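Local atomic coordinates of putative polyphosphate kinase 2 (Pseudomonas aeruginosa PAO1, PDB entry 3CZP), a protein that transfers phosphate from inorganic polyphosphate to AMP to make ADP, and to GMP less efficiently, with magnesium as cofactor. Residues A126-D129 / Q130-A134; L78-D82 / E83-R87. All blocks are in the same frame, centred on the assembly; numbering follows the deposited sequence.

Contact 1: residues A126-D129 / Q130-A134; sequences AKLD and QAIDA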
ATOM      1  N   ALA A 126       1.330  32.711 -12.421  1.00 24.66           N
ATOM      2  CA  ALA A 126      -0.015  32.202 -12.095  1.00 24.70           C
ATOM      3  C   ALA A 126       0.003  30.761 -11.546  1.00 24.14           C
ATOM      4  O   ALA A 126      -0.742  30.425 -10.618  1.00 22.64           O
ATOM      5  CB  ALA A 126      -0.955  32.296 -13.309  1.00 24.24           C
ATOM      6  N   LYS A 127       0.852  29.908 -12.107  1.00 24.56           N
ATOM      7  CA  LYS A 127       0.856  28.506 -11.719  1.00 25.84           C
ATOM      8  C   LYS A 127       1.521  28.337 -10.362  1.00 24.33           C
ATOM      9  O   LYS A 127       1.017  27.578  -9.537  1.00 22.53           O
ATOM     10  CB  LYS A 127       1.480  27.637 -12.794  1.00 26.42           C
ATOM     11  CG  LYS A 127       0.596  27.642 -14.058  0.80 29.82           C
ATOM     12  CD  LYS A 127       1.264  26.869 -15.230  0.80 31.35           C
ATOM     13  CE  LYS A 127       2.104  27.784 -16.113  0.80 32.60           C
ATOM     14  NZ  LYS A 127       3.301  27.110 -16.618  0.80 31.34           N
ATOM     15  N   LEU A 128       2.568  29.125 -10.085  1.00 22.56           N
ATOM     16  CA  LEU A 128       3.093  29.169  -8.736  1.00 22.97           C
ATOM     17  C   LEU A 128       2.032  29.611  -7.732  1.00 22.75           C
ATOM     18  O   LEU A 128       1.945  29.050  -6.655  1.00 22.40           O
ATOM     19  CB  LEU A 128       4.293  30.086  -8.585  1.00 22.92           C
ATOM     20  CG  LEU A 128       4.862  30.155  -7.156  1.00 23.49           C
ATOM     21  CD1 LEU A 128       5.390  28.811  -6.652  1.00 21.33           C
ATOM     22  CD2 LEU A 128       5.973  31.237  -7.016  1.00 22.92           C
ATOM     23  N   ASP A 129       1.258  30.639  -8.068  1.00 22.02           N
ATOM     24  CA  ASP A 129       0.226  31.116  -7.146  1.00 22.83           C
ATOM     25  C   ASP A 129      -0.830  30.034  -6.854  1.00 22.75           C
ATOM     26  O   ASP A 129      -1.370  29.924  -5.711  1.00 24.04           O
ATOM     27  CB  ASP A 129      -0.392  32.394  -7.674  1.00 22.14           C
ATOM     28  CG  ASP A 129       0.572  33.603  -7.570  1.00 27.32           C
ATOM     29  OD1 ASP A 129       1.733  33.481  -7.039  1.00 33.56           O
ATOM     30  OD2 ASP A 129       0.157  34.686  -8.010  1.00 35.48           O
ATOM     31  N   GLN A 130      -1.072  29.213  -7.858  1.00 21.89           N
ATOM     32  CA  GLN A 130      -2.042  28.115  -7.746  1.00 22.76           C
ATOM     33  C   GLN A 130      -1.522  27.012  -6.849  1.00 22.13           C
ATOM     34  O   GLN A 130      -2.269  26.531  -6.048  1.00 22.64           O
ATOM     35  CB  GLN A 130      -2.440  27.578  -9.112  1.00 22.57           C
ATOM     36  CG  GLN A 130      -3.297  28.626  -9.886  1.00 25.44           C
ATOM     37  CD  GLN A 130      -3.486  28.284 -11.327  1.00 24.31           C
ATOM     38  OE1 GLN A 130      -3.530  27.117 -11.677  1.00 31.24           O
ATOM     39  NE2 GLN A 130      -3.628  29.301 -12.174  1.00 28.15           N
ATOM     40  N   ALA A 131      -0.248  26.649  -7.023  1.00 22.63           N
ATOM     41  CA  ALA A 131       0.477  25.705  -6.223  1.00 22.10           C
ATOM     42  C   ALA A 131       0.529  26.150  -4.789  1.00 22.15           C
ATOM     43  O   ALA A 131       0.364  25.345  -3.868  1.00 19.72           O
ATOM     44  CB  ALA A 131       1.919  25.511  -6.777  1.00 21.88           C
ATOM     45  N   ILE A 132       0.750  27.437  -4.589  1.00 22.73           N
ATOM     46  CA  ILE A 132       0.742  27.988  -3.255  1.00 22.33           C
ATOM     47  C   ILE A 132      -0.586  27.747  -2.613  1.00 21.18           C
ATOM     48  O   ILE A 132      -0.628  27.241  -1.490  1.00 20.47           O
ATOM     49  CB  ILE A 132       1.094  29.514  -3.186  1.00 22.91           C
ATOM     50  CG1 ILE A 132       2.554  29.717  -3.575  1.00 22.42           C
ATOM     51  CG2 ILE A 132       0.854  30.038  -1.771  1.00 22.12           C
ATOM     52  CD1 ILE A 132       2.999  31.198  -3.717  1.00 23.57           C
ATOM     53  N   ASP A 133      -1.668  28.143  -3.280  1.00 21.48           N
ATOM     54  CA  ASP A 133      -3.017  27.987  -2.688  1.00 21.37           C
ATOM     55  C   ASP A 133      -3.370  26.511  -2.438  1.00 20.64           C
ATOM     56  O   ASP A 133      -3.981  26.171  -1.410  1.00 21.36           O
ATOM     57  CB  ASP A 133      -4.096  28.601  -3.578  1.00 21.70           C
ATOM     58  CG  ASP A 133      -4.012  30.116  -3.689  1.00 22.24           C
ATOM     59  OD1 ASP A 133      -3.358  30.803  -2.843  1.00 27.10           O
ATOM     60  OD2 ASP A 133      -4.596  30.626  -4.684  1.00 27.11           O
ATOM     61  N   ALA A 134      -3.021  25.637  -3.367  1.00 19.94           N
ATOM     62  CA  ALA A 134      -3.226  24.160  -3.190  1.00 20.45           C
ATOM     63  C   ALA A 134      -2.514  23.596  -1.941  1.00 19.76           C
ATOM     64  O   ALA A 134      -3.038  22.707  -1.285  1.00 19.83           O
ATOM     65  CB  ALA A 134      -2.791  23.345  -4.498  1.00 19.79           C
TER
HETATM   66  O   HOH W   1      -1.415  32.090  -4.022  1.00 26.06           O
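L128 and I132, one helical turn apart, carry the apolar side of this stretch of helix 125-144. Their side chains cross at an angle: CD1 of I132 reaches back along the helix and stops 4.0 Å from CG of L128. With CG1 beside its own backbone N (chi1 -68°) and the chain then running out straight, I132 points its delta methyl at the preceding turn, passing over the L128 carbonyl on the way. L128 has its CG anti to the backbone N (chi1 180°), beside the carbonyl carbon. Together they face helices 110-119 and 186-203, where M114 touches both residues, Y195 meets L128 and V199 meets I132.

On the polar side Q130 lies back toward A126, its CG 3.2 Å from the A126 O and its NE2 4.2 Å from the A126 CB. That amide nitrogen is badly angled for the A126 carbonyl, whose hydrogen bond comes from the Q130 backbone N at 3.0 Å.

D133 is tied in through water. A single molecule donates to D129 O at 2.7 Å and to D133 OD1 at 2.6 Å, while D133 N also bonds to D129 O at 3.0 Å. That carbonyl oxygen therefore accepts twice, once from the backbone and once from solvent. The helix is thus amphipathic, greasy toward its neighbours, with one water tying the D133 carboxylate to the turn before it.

Contact 2: residues L78-D82 / E83-R87; sequences LRPSD and EELER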
ATOM      1  N   LEU A  78      11.723  13.891  -4.988  1.00 33.73           N
ATOM      2  CA  LEU A  78      12.151  14.409  -6.293  1.00 34.92           C
ATOM      3  C   LEU A  78      12.809  13.340  -7.229  1.00 35.42           C
ATOM      4  O   LEU A  78      13.694  13.668  -8.031  1.00 35.99           O
ATOM      5  CB  LEU A  78      13.112  15.617  -6.109  1.00 35.18           C
ATOM      6  CG  LEU A  78      12.800  16.690  -5.036  1.00 35.22           C
ATOM      7  CD1 LEU A  78      13.922  17.764  -4.973  1.00 33.54           C
ATOM      8  CD2 LEU A  78      11.379  17.345  -5.204  1.00 34.45           C
ATOM      9  N   ARG A  79      12.433  12.075  -7.075  1.00 34.97           N
ATOM     10  CA  ARG A  79      12.726  11.025  -8.061  1.00 34.64           C
ATOM     11  C   ARG A  79      11.522  10.126  -8.074  1.00 32.23           C
ATOM     12  O   ARG A  79      11.517   9.068  -7.449  1.00 32.01           O
ATOM     13  CB  ARG A  79      13.946  10.219  -7.681  1.00 34.98           C
ATOM     14  CG  ARG A  79      15.253  10.965  -7.886  1.00 37.01           C
ATOM     15  CD  ARG A  79      16.425   9.993  -8.002  1.00 38.61           C
ATOM     16  NE  ARG A  79      17.534  10.496  -8.836  1.00 42.56           N
ATOM     17  CZ  ARG A  79      18.534  11.265  -8.384  1.00 43.24           C
ATOM     18  NH1 ARG A  79      18.564  11.644  -7.108  1.00 42.69           N
ATOM     19  NH2 ARG A  79      19.523  11.640  -9.216  1.00 41.70           N
ATOM     20  N   PRO A  80      10.491  10.542  -8.802  1.00 30.39           N
ATOM     21  CA  PRO A  80       9.256   9.802  -8.811  1.00 28.64           C
ATOM     22  C   PRO A  80       9.393   8.495  -9.566  1.00 27.41           C
ATOM     23  O   PRO A  80      10.143   8.430 -10.546  1.00 26.02           O
ATOM     24  CB  PRO A  80       8.303  10.729  -9.541  1.00 28.69           C
ATOM     25  CG  PRO A  80       9.110  11.630 -10.278  1.00 29.48           C
ATOM     26  CD  PRO A  80      10.464  11.688  -9.720  1.00 29.63           C
ATOM     27  N   SER A  81       8.660   7.493  -9.107  1.00 25.81           N
ATOM     28  CA  SER A  81       8.600   6.207  -9.752  1.00 26.05           C
ATOM     29  C   SER A  81       7.566   6.303 -10.890  1.00 26.04           C
ATOM     30  O   SER A  81       6.906   7.333 -11.046  1.00 25.05           O
ATOM     31  CB  SER A  81       8.141   5.189  -8.722  1.00 25.47           C
ATOM     32  OG  SER A  81       6.776   5.387  -8.416  1.00 23.57           O
ATOM     33  N   ASP A  82       7.430   5.232 -11.667  1.00 27.11           N
ATOM     34  CA  ASP A  82       6.426   5.137 -12.707  1.00 27.53           C
ATOM     35  C   ASP A  82       5.058   5.339 -12.089  1.00 27.45           C
ATOM     36  O   ASP A  82       4.243   6.027 -12.666  1.00 28.29           O
ATOM     37  CB  ASP A  82       6.413   3.743 -13.369  1.00 28.18           C
ATOM     38  CG  ASP A  82       7.628   3.452 -14.193  1.00 30.11           C
ATOM     39  OD1 ASP A  82       8.343   4.389 -14.599  1.00 35.76           O
ATOM     40  OD2 ASP A  82       7.874   2.249 -14.449  1.00 33.70           O
ATOM     41  N   GLU A  83       4.806   4.712 -10.934  1.00 27.34           N
ATOM     42  CA  GLU A  83       3.471   4.667 -10.310  1.00 27.85           C
ATOM     43  C   GLU A  83       3.040   6.077  -9.974  1.00 27.27           C
ATOM     44  O   GLU A  83       1.901   6.460 -10.151  1.00 28.58           O
ATOM     45  CB  GLU A  83       3.492   3.846  -8.994  1.00 28.98           C
ATOM     46  CG  GLU A  83       3.244   2.278  -9.032  1.00 31.09           C
ATOM     47  CD  GLU A  83       4.397   1.455  -9.581  1.00 31.80           C
ATOM     48  OE1 GLU A  83       5.440   2.034  -9.947  1.00 33.63           O
ATOM     49  OE2 GLU A  83       4.248   0.216  -9.691  1.00 28.25           O
ATOM     50  N   GLU A  84       4.000   6.845  -9.497  1.00 26.76           N
ATOM     51  CA  GLU A  84       3.806   8.225  -9.065  1.00 25.55           C
ATOM     52  C   GLU A  84       3.608   9.211 -10.221  1.00 24.74           C
ATOM     53  O   GLU A  84       2.793  10.113 -10.123  1.00 24.10           O
ATOM     54  CB  GLU A  84       4.991   8.662  -8.224  1.00 24.03           C
ATOM     55  CG  GLU A  84       4.952   7.912  -6.903  1.00 26.70           C
ATOM     56  CD  GLU A  84       6.155   8.067  -6.041  1.00 26.63           C
ATOM     57  OE1 GLU A  84       7.224   8.516  -6.556  1.00 27.37           O
ATOM     58  OE2 GLU A  84       6.022   7.669  -4.853  1.00 27.32           O
ATOM     59  N   LEU A  85       4.397   9.043 -11.265  1.00 23.37           N
ATOM     60  CA  LEU A  85       4.330   9.858 -12.475  1.00 23.69           C
ATOM     61  C   LEU A  85       3.060   9.647 -13.291  1.00 22.53           C
ATOM     62  O   LEU A  85       2.638  10.551 -14.028  1.00 21.12           O
ATOM     63  CB  LEU A  85       5.492   9.493 -13.434  1.00 24.03           C
ATOM     64  CG  LEU A  85       6.918   9.935 -13.143  1.00 24.77           C
ATOM     65  CD1 LEU A  85       7.898   9.242 -14.177  1.00 27.78           C
ATOM     66  CD2 LEU A  85       6.993  11.407 -13.205  1.00 22.76           C
ATOM     67  N   GLU A  86       2.506   8.439 -13.238  1.00 21.14           N
ATOM     68  CA  GLU A  86       1.241   8.130 -13.939  1.00 22.57           C
ATOM     69  C   GLU A  86      -0.047   8.461 -13.141  1.00 20.70           C
ATOM     70  O   GLU A  86      -1.165   8.128 -13.567  1.00 20.12           O
ATOM     71  CB  GLU A  86       1.215   6.645 -14.300  1.00 22.96           C
ATOM     72  CG  GLU A  86       2.269   6.236 -15.332  1.00 29.42           C
ATOM     73  CD  GLU A  86       2.238   7.087 -16.602  1.00 36.93           C
ATOM     74  OE1 GLU A  86       1.131   7.552 -16.982  1.00 42.52           O
ATOM     75  OE2 GLU A  86       3.327   7.304 -17.215  1.00 40.65           O
ATOM     76  N   ARG A  87       0.128   9.137 -12.025  1.00 19.27           N
ATOM     77  CA  ARG A  87      -0.977   9.566 -11.192  1.00 20.23           C
ATOM     78  C   ARG A  87      -0.881  11.090 -10.897  1.00 20.37           C
ATOM     79  O   ARG A  87       0.168  11.686 -11.075  1.00 20.94           O
ATOM     80  CB  ARG A  87      -0.962   8.743  -9.912  1.00 20.38           C
ATOM     81  CG  ARG A  87      -1.447   7.306 -10.135  1.00 20.87           C
ATOM     82  CD  ARG A  87      -1.378   6.466  -8.905  1.00 20.79           C
ATOM     83  NE  ARG A  87      -1.884   5.133  -9.120  1.00 19.92           N
ATOM     84  CZ  ARG A  87      -1.249   4.158  -9.760  1.00 22.43           C
ATOM     85  NH1 ARG A  87      -0.084   4.366 -10.323  1.00 23.88           N
ATOM     86  NH2 ARG A  87      -1.857   3.009  -9.926  1.00 24.85           N
TER
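S81 and E84 grip each other from both ends of the first helical turn, and this is the tight part of the contact. S81 OG accepts from E84 N at 3.3 Å and from E83 N, both weak bonds, the second badly bent at 120°. In return E84 OE1 takes the S81 backbone N-H at 3.1 Å, the donor standing 41° out of the carboxylate plane. E84 reaches back because CG lies beside its backbone N (chi1 -70°), aiming an extended chain at S81; its other oxygen, OE2, makes a salt bridge to R95. Another bond, L85 N to S81 O at 3.0 Å, closes the turn.

The looser side is apolar: L85, an exposed residue, lays CD2 against CG of P80 at 3.6 Å, the two side chains meeting obliquely. A separate polar tie follows the turn, where R87 NH1 bonds E83 O at 2.9 Å, almost in the guanidinium plane, while W91 makes a cation-pi contact with R87.

S81 OG also pairs with E83 OE2 of the second subunit, and E83 OE2 with S81 OG of that subunit, so this helix end lies at the dimer interface. Within the chain, the S81-E84 pair is a capping box, with S81 as N-cap of the short helix 82-85.

Overall arrangement
Both contacts belong to the first of the two fused PPK2 domains, whose parallel sheet has strand order 2-3-1-4-5; their centres lie 21 Å apart. In contact 1, within one long helix, the buried residues are the apolar L128 and I132, packed on neighbouring helices of the same chain, while K127, Q130 and D133 are exposed. In contact 2, in the connection after edge strand 72-76, the buried ones are acidic: E83 is paired with R95 of the second subunit, E84 with R95 of its own chain. Only contact 2 meets the second subunit, in keeping with the dimerization role suggested for this domain; it also touches the second domain through Y402 and R357.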